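Local coordinates for protein mannuronan C5-epimerase (Pseudomonas syringae pv. tomato, PDB 4NK6) that catalyses the conversion of beta-D-mannuronate to alpha-L-guluronate within the alginate polymer and helps shield new alginate from degradation as it crosses the periplasm, at residues 248-253 with 278-283. Residues are numbered along the deposited sequence; the frame is centred on the assembly and turned at random.
Sequences FYCYET and HGLIIA
Leu280 spreads its two methyl groups over different neighbours in 248-253: CD1 packs against SG of Cys250 at 4.1 Å, while CD2 sits 3.9 Å from the carbonyl O of Thr253, with CG2 of the same threonine slightly farther off. The Cys250 sulfur faces the leucine because chi1 of 68° places SG between the backbone N and carbonyl carbon. Pro273 of the intervening strand 269-274 touches both Cys250 and Leu280, extending this small apolar patch.

Beside this patch runs the one hydrogen bond that joins the segments, from His278 N to Thr253 O, 3.0 Å long. The donor lies almost straight out from the carbonyl, at a C=O...N angle of 171°. The His278 ring leans obliquely past the same oxygen, with CD2 4.0 Å away, and its NE2 is hydrogen-bonded to Glu231. Just before His278, Ser277 OG accepts from Thr253 N, so both backbone polar groups of Thr253 meet the neighbouring turn.

The contact illustrates how successive turns of a solenoid are joined at a corner: the loop after strand 246-251 bonds to the loop before strand 281-288 while buried apolar side chains of the two turns touch beside it. The Cys250 side chain is about 6 Å from that of His274, the inferred proton acceptor, in this right-handed parallel beta-helix.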
loop_
_atom_site.group_PDB
_atom_site.type_symbol
_atom_site.label_atom_id
_atom_site.label_comp_id
_atom_site.label_asym_id
_atom_site.label_seq_id
_atom_site.Cartn_x
_atom_site.Cartn_y
_atom_site.Cartn_z
ATOM N N PHE A 248 -0.121 -2.712 1.866
ATOM C CA PHE A 248 -0.234 -2.300 0.466
ATOM C C PHE A 248 1.069 -1.647 0.025
ATOM O O PHE A 248 1.664 -0.875 0.770
ATOM C CB PHE A 248 -1.388 -1.311 0.269
ATOM C CG PHE A 248 -1.455 -0.705 -1.135
ATOM C CD1 PHE A 248 -0.763 0.465 -1.448
ATOM C CD2 PHE A 248 -2.214 -1.303 -2.129
ATOM C CE1 PHE A 248 -0.817 1.023 -2.723
ATOM C CE2 PHE A 248 -2.285 -0.745 -3.411
ATOM C CZ PHE A 248 -1.582 0.423 -3.707
ATOM N N TYR A 249 1.507 -1.954 -1.189
ATOM C CA TYR A 249 2.693 -1.326 -1.748
ATOM C C TYR A 249 2.442 -1.007 -3.206
ATOM O O TYR A 249 1.756 -1.760 -3.899
ATOM C CB TYR A 249 3.899 -2.276 -1.635
ATOM C CG TYR A 249 5.126 -1.828 -2.412
ATOM C CD1 TYR A 249 6.055 -0.961 -1.844
ATOM C CD2 TYR A 249 5.360 -2.278 -3.706
ATOM C CE1 TYR A 249 7.181 -0.544 -2.545
ATOM C CE2 TYR A 249 6.486 -1.866 -4.417
ATOM C CZ TYR A 249 7.390 -1.003 -3.828
ATOM O OH TYR A 249 8.504 -0.590 -4.525
ATOM N N CYS A 250 2.994 0.102 -3.681
ATOM C CA CYS A 250 3.022 0.331 -5.119
ATOM C C CYS A 250 4.277 1.062 -5.598
ATOM O O CYS A 250 4.987 1.695 -4.816
ATOM C CB CYS A 250 1.740 1.013 -5.623
ATOM S SG CYS A 250 1.499 2.715 -5.081
ATOM N N TYR A 251 4.536 0.954 -6.896
ATOM C CA TYR A 251 5.724 1.510 -7.529
ATOM C C TYR A 251 5.318 2.009 -8.904
ATOM O O TYR A 251 4.759 1.241 -9.696
ATOM C CB TYR A 251 6.787 0.407 -7.668
ATOM C CG TYR A 251 7.968 0.734 -8.576
ATOM C CD1 TYR A 251 7.929 0.443 -9.938
ATOM C CD2 TYR A 251 9.132 1.297 -8.064
ATOM C CE1 TYR A 251 9.005 0.725 -10.771
ATOM C CE2 TYR A 251 10.221 1.589 -8.888
ATOM C CZ TYR A 251 10.147 1.296 -10.241
ATOM O OH TYR A 251 11.214 1.578 -11.063
ATOM N N GLU A 252 5.601 3.279 -9.183
ATOM C CA GLU A 252 5.227 3.916 -10.442
ATOM C C GLU A 252 3.800 3.555 -10.878
ATOM O O GLU A 252 3.567 3.094 -11.997
ATOM C CB GLU A 252 6.261 3.594 -11.525
ATOM C CG GLU A 252 7.595 4.286 -11.282
ATOM C CD GLU A 252 8.585 4.082 -12.410
ATOM O OE1 GLU A 252 8.174 3.570 -13.474
ATOM O OE2 GLU A 252 9.775 4.430 -12.232
ATOM N N THR A 253 2.858 3.766 -9.962
ATOM C CA THR A 253 1.463 3.379 -10.142
ATOM C C THR A 253 0.616 4.632 -10.281
ATOM O O THR A 253 0.925 5.660 -9.675
ATOM C CB THR A 253 1.004 2.527 -8.937
ATOM O OG1 THR A 253 1.664 1.259 -8.986
ATOM C CG2 THR A 253 -0.505 2.302 -8.930
ATOM N N HIS A 278 1.330 8.398 -8.454
ATOM C CA HIS A 278 0.666 9.695 -8.483
ATOM C C HIS A 278 -0.844 9.581 -8.710
ATOM O O HIS A 278 -1.315 8.637 -9.343
ATOM C CB HIS A 278 1.286 10.546 -9.591
ATOM C CG HIS A 278 1.239 9.888 -10.934
ATOM N ND1 HIS A 278 0.192 10.068 -11.813
ATOM C CD2 HIS A 278 2.087 9.016 -11.532
ATOM C CE1 HIS A 278 0.408 9.354 -12.904
ATOM N NE2 HIS A 278 1.550 8.706 -12.759
ATOM N N GLY A 279 -1.594 10.560 -8.208
ATOM C CA GLY A 279 -3.034 10.592 -8.397
ATOM C C GLY A 279 -3.717 9.574 -7.505
ATOM O O GLY A 279 -4.856 9.201 -7.735
ATOM N N LEU A 280 -3.019 9.115 -6.478
ATOM C CA LEU A 280 -3.584 8.085 -5.620
ATOM C C LEU A 280 -4.684 8.667 -4.736
ATOM O O LEU A 280 -4.619 9.828 -4.325
ATOM C CB LEU A 280 -2.495 7.439 -4.765
ATOM C CG LEU A 280 -1.225 6.978 -5.489
ATOM C CD1 LEU A 280 -0.315 6.305 -4.496
ATOM C CD2 LEU A 280 -1.530 6.031 -6.648
ATOM N N ILE A 281 -5.692 7.846 -4.462
ATOM C CA ILE A 281 -6.807 8.218 -3.605
ATOM C C ILE A 281 -6.852 7.246 -2.433
ATOM O O ILE A 281 -7.254 6.088 -2.569
ATOM C CB ILE A 281 -8.149 8.204 -4.376
ATOM C CG1 ILE A 281 -8.155 9.288 -5.457
ATOM C CG2 ILE A 281 -9.333 8.402 -3.422
ATOM C CD1 ILE A 281 -9.335 9.191 -6.452
ATOM N N ILE A 282 -6.401 7.717 -1.281
ATOM C CA ILE A 282 -6.355 6.893 -0.090
ATOM C C ILE A 282 -7.331 7.476 0.915
ATOM O O ILE A 282 -7.031 8.485 1.552
ATOM C CB ILE A 282 -4.931 6.880 0.479
ATOM C CG1 ILE A 282 -3.964 6.315 -0.572
ATOM C CG2 ILE A 282 -4.869 6.047 1.753
ATOM C CD1 ILE A 282 -2.501 6.568 -0.264
ATOM N N ALA A 283 -8.501 6.849 1.053
ATOM C CA ALA A 283 -9.605 7.465 1.796
ATOM C C ALA A 283 -10.453 6.502 2.637
ATOM O O ALA A 283 -10.687 5.356 2.249
ATOM C CB ALA A 283 -10.504 8.229 0.835
#